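Methyl-accepting/DNA response regulator (Bacillus cereus, PDB 3D6W) is a putative response regulator of phosphorelay signalling that probably binds DNA through the C-terminal LytTR domain making up this chain. Local coordinates at residues Pro15-Phe18 / Ser19-Met22; Leu52-Lys55 / Asp56-Arg60; Ile66-Val69 / Asn70-Lys73. All coordinates share one frame; numbering follows the deposited sequence.

Contact 1: Pro15-Phe18 / Ser19-Met22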
ATOM      1  N   PRO A  15      -1.979  -4.533  19.848  1.00 62.46           N
ATOM      2  CA  PRO A  15      -2.444  -4.498  18.460  1.00 62.34           C
ATOM      3  C   PRO A  15      -1.294  -4.737  17.487  1.00 62.33           C
ATOM      4  O   PRO A  15      -0.255  -4.100  17.581  1.00 62.62           O
ATOM      5  CB  PRO A  15      -3.020  -3.075  18.293  1.00 62.35           C
ATOM      6  CG  PRO A  15      -3.030  -2.452  19.641  1.00 61.95           C
ATOM      7  CD  PRO A  15      -2.082  -3.209  20.496  1.00 62.29           C
ATOM      8  N   VAL A  16      -1.481  -5.702  16.591  1.00 62.70           N
ATOM      9  CA  VAL A  16      -0.480  -6.074  15.579  1.00 62.00           C
ATOM     10  C   VAL A  16      -1.169  -5.935  14.198  1.00 61.36           C
ATOM     11  O   VAL A  16      -2.285  -6.390  14.045  1.00 62.57           O
ATOM     12  CB  VAL A  16       0.001  -7.535  15.839  1.00 62.01           C
ATOM     13  CG1 VAL A  16       1.065  -7.971  14.832  1.00 61.62           C
ATOM     14  CG2 VAL A  16       0.506  -7.666  17.244  1.00 61.84           C
ATOM     15  N   PRO A  17      -0.536  -5.288  13.218  1.00 60.41           N
ATOM     16  CA  PRO A  17      -1.106  -5.245  11.884  1.00 60.25           C
ATOM     17  C   PRO A  17      -1.153  -6.619  11.257  1.00 59.48           C
ATOM     18  O   PRO A  17      -0.283  -7.440  11.531  1.00 60.87           O
ATOM     19  CB  PRO A  17      -0.112  -4.388  11.072  1.00 59.73           C
ATOM     20  CG  PRO A  17       0.851  -3.875  11.984  1.00 60.45           C
ATOM     21  CD  PRO A  17       0.761  -4.592  13.286  1.00 61.22           C
ATOM     22  N   PHE A  18      -2.136  -6.873  10.420  1.00 59.09           N
ATOM     23  CA  PHE A  18      -2.232  -8.162   9.728  1.00 60.00           C
ATOM     24  C   PHE A  18      -0.931  -8.529   9.020  1.00 59.66           C
ATOM     25  O   PHE A  18      -0.540  -9.691   8.986  1.00 59.27           O
ATOM     26  CB  PHE A  18      -3.388  -8.177   8.710  1.00 60.36           C
ATOM     27  CG  PHE A  18      -4.765  -8.198   9.334  1.00 61.73           C
ATOM     28  CD1 PHE A  18      -4.973  -8.574  10.666  1.00 63.29           C
ATOM     29  CD2 PHE A  18      -5.862  -7.882   8.572  1.00 63.45           C
ATOM     30  CE1 PHE A  18      -6.247  -8.596  11.227  1.00 61.73           C
ATOM     31  CE2 PHE A  18      -7.147  -7.908   9.125  1.00 63.81           C
ATOM     32  CZ  PHE A  18      -7.324  -8.257  10.462  1.00 63.81           C
ATOM     33  N   SER A  19      -0.262  -7.512   8.487  1.00 59.39           N
ATOM     34  CA  SER A  19       0.969  -7.682   7.730  1.00 59.03           C
ATOM     35  C   SER A  19       2.123  -8.314   8.546  1.00 58.26           C
ATOM     36  O   SER A  19       3.026  -8.907   7.978  1.00 59.05           O
ATOM     37  CB  SER A  19       1.377  -6.309   7.146  1.00 58.56           C
ATOM     38  OG  SER A  19       1.999  -5.481   8.125  1.00 60.75           O
ATOM     39  N   LYS A  20       2.065  -8.182   9.870  1.00 57.56           N
ATOM     40  CA  LYS A  20       3.050  -8.692  10.767  1.00 56.87           C
ATOM     41  C   LYS A  20       2.669 -10.038  11.381  1.00 55.79           C
ATOM     42  O   LYS A  20       3.468 -10.661  12.104  1.00 55.89           O
ATOM     43  CB  LYS A  20       3.298  -7.674  11.884  1.00 58.50           C
ATOM     44  CG  LYS A  20       3.700  -6.297  11.388  1.00 61.62           C
ATOM     45  CD  LYS A  20       5.167  -5.985  11.583  1.00 67.10           C
ATOM     46  CE  LYS A  20       5.410  -5.096  12.854  1.00 72.31           C
ATOM     47  NZ  LYS A  20       6.600  -5.572  13.744  1.00 74.04           N
ATOM     48  N   VAL A  21       1.470 -10.519  11.082  1.00 54.46           N
ATOM     49  CA  VAL A  21       1.069 -11.878  11.514  1.00 52.57           C
ATOM     50  C   VAL A  21       1.649 -12.922  10.545  1.00 50.97           C
ATOM     51  O   VAL A  21       1.380 -12.852   9.325  1.00 52.54           O
ATOM     52  CB  VAL A  21      -0.479 -12.013  11.605  1.00 53.00           C
ATOM     53  CG1 VAL A  21      -0.903 -13.428  12.129  1.00 50.20           C
ATOM     54  CG2 VAL A  21      -1.041 -10.861  12.474  1.00 53.32           C
HETATM   55  N   MSE A  22       2.433 -13.847  11.083  1.00 47.48           N
HETATM   56  CA  MSE A  22       3.093 -14.881  10.314  1.00 45.74           C
HETATM   57  C   MSE A  22       2.203 -16.124  10.135  1.00 46.12           C
HETATM   58  O   MSE A  22       2.114 -16.686   9.053  1.00 44.25           O
HETATM   59  CB  MSE A  22       4.411 -15.281  11.009  1.00 44.28           C
HETATM   60  CG  MSE A  22       5.365 -14.151  11.191  1.00 39.75           C
HETATM   61 SE   MSE A  22       7.082 -14.562  11.991  0.65 34.59          SE
HETATM   62  CE  MSE A  22       6.305 -15.279  13.620  1.00 31.49           C
TER

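Contact 2: Leu52-Lys55 / Asp56-Arg60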
ATOM      1  N   LEU A  52     -12.387 -13.421   8.716  1.00 59.17           N
ATOM      2  CA  LEU A  52     -12.012 -12.022   8.888  1.00 59.78           C
ATOM      3  C   LEU A  52     -10.672 -11.599   8.284  1.00 58.88           C
ATOM      4  O   LEU A  52     -10.461 -10.428   7.978  1.00 58.40           O
ATOM      5  CB  LEU A  52     -12.138 -11.620  10.348  1.00 59.99           C
ATOM      6  CG  LEU A  52     -11.064 -11.893  11.349  1.00 62.34           C
ATOM      7  CD1 LEU A  52     -10.063 -10.714  11.374  1.00 63.11           C
ATOM      8  CD2 LEU A  52     -11.762 -12.108  12.755  1.00 61.78           C
ATOM      9  N   LEU A  53      -9.803 -12.568   8.066  1.00 58.60           N
ATOM     10  CA  LEU A  53      -8.492 -12.315   7.548  1.00 58.14           C
ATOM     11  C   LEU A  53      -8.584 -12.256   6.045  1.00 58.30           C
ATOM     12  O   LEU A  53      -9.392 -12.990   5.438  1.00 58.20           O
ATOM     13  CB  LEU A  53      -7.515 -13.407   7.988  1.00 58.30           C
ATOM     14  CG  LEU A  53      -7.145 -13.516   9.484  1.00 57.08           C
ATOM     15  CD1 LEU A  53      -6.405 -14.811   9.702  1.00 51.00           C
ATOM     16  CD2 LEU A  53      -6.339 -12.309   9.957  1.00 54.58           C
ATOM     17  N   PRO A  54      -7.790 -11.357   5.434  1.00 58.29           N
ATOM     18  CA  PRO A  54      -7.814 -11.180   3.971  1.00 58.90           C
ATOM     19  C   PRO A  54      -7.416 -12.438   3.205  1.00 59.86           C
ATOM     20  O   PRO A  54      -6.365 -13.019   3.445  1.00 60.64           O
ATOM     21  CB  PRO A  54      -6.827 -10.028   3.710  1.00 58.39           C
ATOM     22  CG  PRO A  54      -6.203  -9.696   5.001  1.00 58.75           C
ATOM     23  CD  PRO A  54      -6.877 -10.422   6.111  1.00 57.84           C
ATOM     24  N   LYS A  55      -8.266 -12.855   2.289  1.00 61.50           N
ATOM     25  CA  LYS A  55      -8.139 -14.157   1.659  1.00 63.14           C
ATOM     26  C   LYS A  55      -6.977 -14.145   0.637  1.00 62.48           C
ATOM     27  O   LYS A  55      -6.490 -15.201   0.224  1.00 62.64           O
ATOM     28  CB  LYS A  55      -9.508 -14.597   1.080  1.00 63.10           C
ATOM     29  CG  LYS A  55      -9.801 -14.056  -0.313  1.00 66.03           C
ATOM     30  CD  LYS A  55     -11.297 -14.191  -0.748  1.00 66.76           C
ATOM     31  CE  LYS A  55     -11.490 -14.014  -2.293  1.00 66.49           C
ATOM     32  NZ  LYS A  55     -10.545 -12.958  -2.765  1.00 68.77           N
ATOM     33  N   ASP A  56      -6.479 -12.955   0.302  1.00 62.23           N
ATOM     34  CA  ASP A  56      -5.307 -12.831  -0.586  1.00 62.66           C
ATOM     35  C   ASP A  56      -3.948 -13.146   0.095  1.00 62.28           C
ATOM     36  O   ASP A  56      -2.946 -13.372  -0.584  1.00 62.43           O
ATOM     37  CB  ASP A  56      -5.278 -11.437  -1.255  1.00 63.27           C
ATOM     38  CG  ASP A  56      -5.014 -10.270  -0.264  1.00 65.72           C
ATOM     39  OD1 ASP A  56      -5.291 -10.355   0.945  1.00 71.06           O
ATOM     40  OD2 ASP A  56      -4.554  -9.211  -0.713  1.00 69.99           O
ATOM     41  N   SER A  57      -3.941 -13.173   1.428  1.00 61.57           N
ATOM     42  CA  SER A  57      -2.725 -13.306   2.224  1.00 60.88           C
ATOM     43  C   SER A  57      -2.716 -14.508   3.133  1.00 59.81           C
ATOM     44  O   SER A  57      -1.685 -15.108   3.345  1.00 59.87           O
ATOM     45  CB  SER A  57      -2.564 -12.063   3.091  1.00 61.29           C
ATOM     46  OG  SER A  57      -1.622 -11.216   2.522  1.00 62.81           O
ATOM     47  N   PHE A  58      -3.875 -14.829   3.689  1.00 59.09           N
ATOM     48  CA  PHE A  58      -4.024 -15.865   4.714  1.00 58.06           C
ATOM     49  C   PHE A  58      -4.691 -17.103   4.136  1.00 57.54           C
ATOM     50  O   PHE A  58      -5.587 -16.999   3.348  1.00 56.74           O
ATOM     51  CB  PHE A  58      -4.798 -15.283   5.906  1.00 57.04           C
ATOM     52  CG  PHE A  58      -4.014 -14.214   6.653  1.00 57.21           C
ATOM     53  CD1 PHE A  58      -4.128 -12.875   6.307  1.00 58.12           C
ATOM     54  CD2 PHE A  58      -3.097 -14.560   7.644  1.00 56.05           C
ATOM     55  CE1 PHE A  58      -3.385 -11.891   6.969  1.00 56.66           C
ATOM     56  CE2 PHE A  58      -2.363 -13.610   8.292  1.00 55.56           C
ATOM     57  CZ  PHE A  58      -2.503 -12.267   7.957  1.00 57.10           C
ATOM     58  N   ILE A  59      -4.186 -18.287   4.488  1.00 58.38           N
ATOM     59  CA  ILE A  59      -4.798 -19.553   4.082  1.00 58.40           C
ATOM     60  C   ILE A  59      -4.769 -20.582   5.208  1.00 57.04           C
ATOM     61  O   ILE A  59      -3.737 -20.849   5.773  1.00 57.12           O
ATOM     62  CB  ILE A  59      -4.128 -20.148   2.780  1.00 58.94           C
ATOM     63  CG1 ILE A  59      -4.933 -21.364   2.266  1.00 59.95           C
ATOM     64  CG2 ILE A  59      -2.697 -20.609   3.048  1.00 61.49           C
ATOM     65  CD1 ILE A  59      -4.617 -21.787   0.841  1.00 59.51           C
ATOM     66  N   ARG A  60      -5.924 -21.142   5.531  1.00 56.09           N
ATOM     67  CA  ARG A  60      -6.006 -22.380   6.276  1.00 55.43           C
ATOM     68  C   ARG A  60      -5.294 -23.526   5.544  1.00 55.43           C
ATOM     69  O   ARG A  60      -5.679 -23.929   4.449  1.00 54.84           O
ATOM     70  CB  ARG A  60      -7.459 -22.766   6.532  1.00 55.35           C
ATOM     71  CG  ARG A  60      -7.613 -23.841   7.593  1.00 54.80           C
ATOM     72  CD  ARG A  60      -7.585 -23.261   8.985  1.00 54.03           C
ATOM     73  NE  ARG A  60      -8.022 -24.238   9.978  1.00 54.40           N
ATOM     74  CZ  ARG A  60      -9.276 -24.430  10.386  1.00 54.54           C
ATOM     75  NH1 ARG A  60     -10.280 -23.701   9.922  1.00 53.75           N
ATOM     76  NH2 ARG A  60      -9.527 -25.333  11.321  1.00 52.56           N
TER

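Contact 3: Ile66-Val69 / Asn70-Lys73. With MG (magnesium ion), chain C.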
ATOM      1  N   ILE A  66      -3.510 -21.399  10.459  1.00 55.10           N
ATOM      2  CA  ILE A  66      -3.662 -20.461   9.358  1.00 53.34           C
ATOM      3  C   ILE A  66      -2.287 -19.783   9.106  1.00 53.38           C
ATOM      4  O   ILE A  66      -1.645 -19.284  10.025  1.00 51.87           O
ATOM      5  CB  ILE A  66      -4.741 -19.385   9.612  1.00 54.09           C
ATOM      6  CG1 ILE A  66      -6.135 -20.016   9.767  1.00 50.40           C
ATOM      7  CG2 ILE A  66      -4.690 -18.291   8.474  1.00 54.22           C
ATOM      8  CD1 ILE A  66      -7.150 -19.075  10.243  1.00 50.41           C
ATOM      9  N   VAL A  67      -1.832 -19.805   7.851  1.00 53.17           N
ATOM     10  CA  VAL A  67      -0.555 -19.195   7.490  1.00 53.52           C
ATOM     11  C   VAL A  67      -0.745 -17.889   6.671  1.00 53.87           C
ATOM     12  O   VAL A  67      -1.724 -17.732   5.869  1.00 54.47           O
ATOM     13  CB  VAL A  67       0.378 -20.239   6.764  1.00 53.86           C
ATOM     14  CG1 VAL A  67      -0.056 -20.499   5.325  1.00 50.91           C
ATOM     15  CG2 VAL A  67       1.876 -19.794   6.807  1.00 53.80           C
ATOM     16  N   ASN A  68       0.168 -16.949   6.873  1.00 53.60           N
ATOM     17  CA  ASN A  68       0.292 -15.762   5.994  1.00 54.29           C
ATOM     18  C   ASN A  68       1.295 -16.087   4.900  1.00 54.17           C
ATOM     19  O   ASN A  68       2.473 -16.224   5.173  1.00 53.52           O
ATOM     20  CB  ASN A  68       0.793 -14.553   6.813  1.00 54.77           C
ATOM     21  CG  ASN A  68       0.704 -13.241   6.066  1.00 53.31           C
ATOM     22  OD1 ASN A  68       0.668 -13.218   4.871  1.00 54.57           O
ATOM     23  ND2 ASN A  68       0.717 -12.140   6.798  1.00 52.58           N
ATOM     24  N   VAL A  69       0.828 -16.166   3.658  1.00 54.85           N
ATOM     25  CA  VAL A  69       1.684 -16.538   2.525  1.00 55.43           C
ATOM     26  C   VAL A  69       2.807 -15.524   2.324  1.00 56.62           C
ATOM     27  O   VAL A  69       3.819 -15.844   1.681  1.00 58.19           O
ATOM     28  CB  VAL A  69       0.874 -16.749   1.192  1.00 55.37           C
ATOM     29  CG1 VAL A  69      -0.375 -17.674   1.441  1.00 55.16           C
ATOM     30  CG2 VAL A  69       0.440 -15.443   0.602  1.00 55.08           C
ATOM     31  N   ASN A  70       2.669 -14.317   2.887  1.00 56.08           N
ATOM     32  CA  ASN A  70       3.723 -13.322   2.746  1.00 56.16           C
ATOM     33  C   ASN A  70       4.903 -13.518   3.656  1.00 56.59           C
ATOM     34  O   ASN A  70       5.937 -12.874   3.476  1.00 56.78           O
ATOM     35  CB  ASN A  70       3.141 -11.921   2.895  1.00 55.78           C
ATOM     36  CG  ASN A  70       2.197 -11.592   1.749  1.00 57.60           C
ATOM     37  OD1 ASN A  70       2.617 -11.533   0.577  1.00 58.65           O
ATOM     38  ND2 ASN A  70       0.913 -11.445   2.064  1.00 56.66           N
ATOM     39  N   HIS A  71       4.749 -14.392   4.650  1.00 57.27           N
ATOM     40  CA  HIS A  71       5.862 -14.806   5.491  1.00 56.72           C
ATOM     41  C   HIS A  71       6.397 -16.158   5.149  1.00 56.36           C
ATOM     42  O   HIS A  71       7.318 -16.612   5.785  1.00 57.18           O
ATOM     43  CB  HIS A  71       5.477 -14.727   6.938  1.00 57.35           C
ATOM     44  CG  HIS A  71       5.169 -13.341   7.371  1.00 57.90           C
ATOM     45  ND1 HIS A  71       6.135 -12.485   7.842  1.00 63.49           N
ATOM     46  CD2 HIS A  71       4.013 -12.639   7.361  1.00 60.53           C
ATOM     47  CE1 HIS A  71       5.583 -11.313   8.122  1.00 62.23           C
ATOM     48  NE2 HIS A  71       4.291 -11.384   7.841  1.00 62.98           N
ATOM     49  N   ILE A  72       5.862 -16.797   4.124  1.00 56.78           N
ATOM     50  CA  ILE A  72       6.405 -18.075   3.655  1.00 57.01           C
ATOM     51  C   ILE A  72       7.680 -17.782   2.898  1.00 58.60           C
ATOM     52  O   ILE A  72       7.690 -16.949   1.970  1.00 59.44           O
ATOM     53  CB  ILE A  72       5.443 -18.886   2.732  1.00 56.64           C
ATOM     54  CG1 ILE A  72       4.210 -19.356   3.514  1.00 55.81           C
ATOM     55  CG2 ILE A  72       6.159 -20.125   2.113  1.00 55.58           C
ATOM     56  CD1 ILE A  72       3.138 -19.983   2.686  1.00 54.02           C
ATOM     57  N   LYS A  73       8.744 -18.485   3.273  1.00 59.67           N
ATOM     58  CA  LYS A  73       9.976 -18.434   2.504  1.00 61.42           C
ATOM     59  C   LYS A  73       9.985 -19.492   1.362  1.00 60.69           C
ATOM     60  O   LYS A  73      10.254 -19.142   0.197  1.00 61.22           O
ATOM     61  CB  LYS A  73      11.174 -18.588   3.431  1.00 61.67           C
ATOM     62  CG  LYS A  73      12.498 -18.603   2.714  1.00 64.57           C
ATOM     63  CD  LYS A  73      13.630 -18.397   3.691  1.00 66.39           C
ATOM     64  CE  LYS A  73      14.693 -19.463   3.546  1.00 71.85           C
ATOM     65  NZ  LYS A  73      15.702 -19.014   2.536  1.00 75.78           N
TER
HETATM   66 MG    MG C 301       8.310 -14.504   1.467  1.00 62.66          MG
HETATM   67  O   HOH W   1      -0.284  -9.850   4.913  1.00 49.48           O
HETATM   68  O   HOH W   2       5.952 -14.863   0.248  1.00 50.14           O
HETATM   69  O   HOH W   3       8.766 -16.339  -0.231  1.00 57.08           O
HETATM   70  O   HOH W   4       8.892 -13.289  -0.693  1.00 47.62           O

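Contact 1: Pro15-Phe18 / Ser19-Met22
P17 and K20 lie side by side and point the same way: CG of the proline ring rests 3.8 Å from CG of the lysine. V16 meets the same lysine at about a right angle, its CG1 touching K20 CB at 3.7 Å. The valine reaches it because CG1 stands opposite the backbone nitrogen (chi1 -179°). K20 suits the place because its first methylenes serve as apolar packing, while the chain then bends away, NZ making long, weak ion pairs with E36 and E37. F18 turns its ring away from this side, onto P54 and F58, yet its carbonyl stays in the turn. Two successive backbone bonds close it: K20 N donates to P17 O at 3.0 Å, and V21 N donates to F18 O at the same length. Both donors stand well above the plane of the carbonyl they use, 51° and 62° out, in keeping with a tight 3-10 turn. P17, its phi restrained by the ring, ends the strand and supplies the first acceptor. The two bonds thus satisfy P17 O and F18 O, V16, P17 and the K20 methylenes pack beside them, and three residues join strand 13-17 to strand 21-27.

Contact 2: Leu52-Lys55 / Asp56-Arg60
L53 sits over one face of the F58 ring, its CD2 standing 4.2 Å from the ring centroid and only 8° off the normal, a CH-pi contact. P54 runs alongside the same phenylalanine and lies against its CD1/CE1 margin on that same side, with CD 3.7 Å from F58 CD1. The ring edge also faces P54 O near its plane. That oxygen is the hub of the turn. F58 N donates to P54 O at 3.1 Å, nearly in line with the C=O bond, and S57 N donates to it at 3.2 Å from well above the carbonyl plane. A proline is apt here because its ring offers F58 a compact apolar surface and restrains phi just after the helix end. D56 folds back, its carboxylate placed between backbone N and carbonyl carbon (chi1 68°), bringing OD1 against P54 CB. Further out, L24 packs on L53, V21 on F58, and S3 of the third subunit against D56. K55 and D56 keep their opposite charges apart, NZ and OD1 being 6.9 Å from each other. Two bonds on one oxygen and an aromatic ring packed on face and margin thus help set the path from helix 46-52 into strand 58-62.

Contact 3: Ile66-Val69 / Asn70-Lys73
V69, the turn's apolar residue, meets I72 through its backbone: I72 CD1 lies 3.7 Å from V69 CA, and V69 O receives a weak bond from I72 N. The valine side chain points away from 70-73 and packs on V4 of the third subunit. N68 folds its side chain over the turn that follows it, so that OD1 takes the backbone N-H of N70 at 3.0 Å, the bond that defines an Asx turn. Its CG lies opposite its own backbone nitrogen (chi1 -169°), which carries the amide forward along the chain. N70 adds a weak second bond from its ND2 to the same oxygen, the two amide planes standing 79° apart. The other end of the N68 amide, ND2, donates to V21 O and to a water that N70 ND2 also reaches weakly; asparagine fits because one flat group both accepts and donates in a buried place. A beta turn overlaps the Asx turn, H71 N donating to N68 O at 3.0 Å. CD2 of the H71 ring lies 3.4 Å from N68 ND2, and its NE2 is hydrogen-bonded to S19 O. I72 also packs on V67, and I72 O binds magnesium at 2.6 Å, long for this metal, together with two waters; D88 is the other residue known at a magnesium site. The overlapping turns link the central five-stranded sheet to the three-stranded one, within the elongated beta-beta-beta sandwich of LytTR domains.

Overall arrangement
Along the chain the contacts come in series, 15-22, then 52-60, then 66-73, with centres only 10 to 12 Å apart. All three reach the central antiparallel sheet, in which strands 21-27, 65-68 and 58-62 are neighbours. Contact 1 brings the chain in from the two-stranded sheet, contact 2 from helix 46-52, and contact 3 leads it out to the three-stranded sheet. Backbone bonds between contacts 2 and 3 zip S57 to V69 and I59 to V67, while side chains of contact 3 reach carbonyls of contact 1. The two inter-sheet junctions of this probable DNA-binding domain and the entry from helix 46-52 thus lie together at one end of the central sheet.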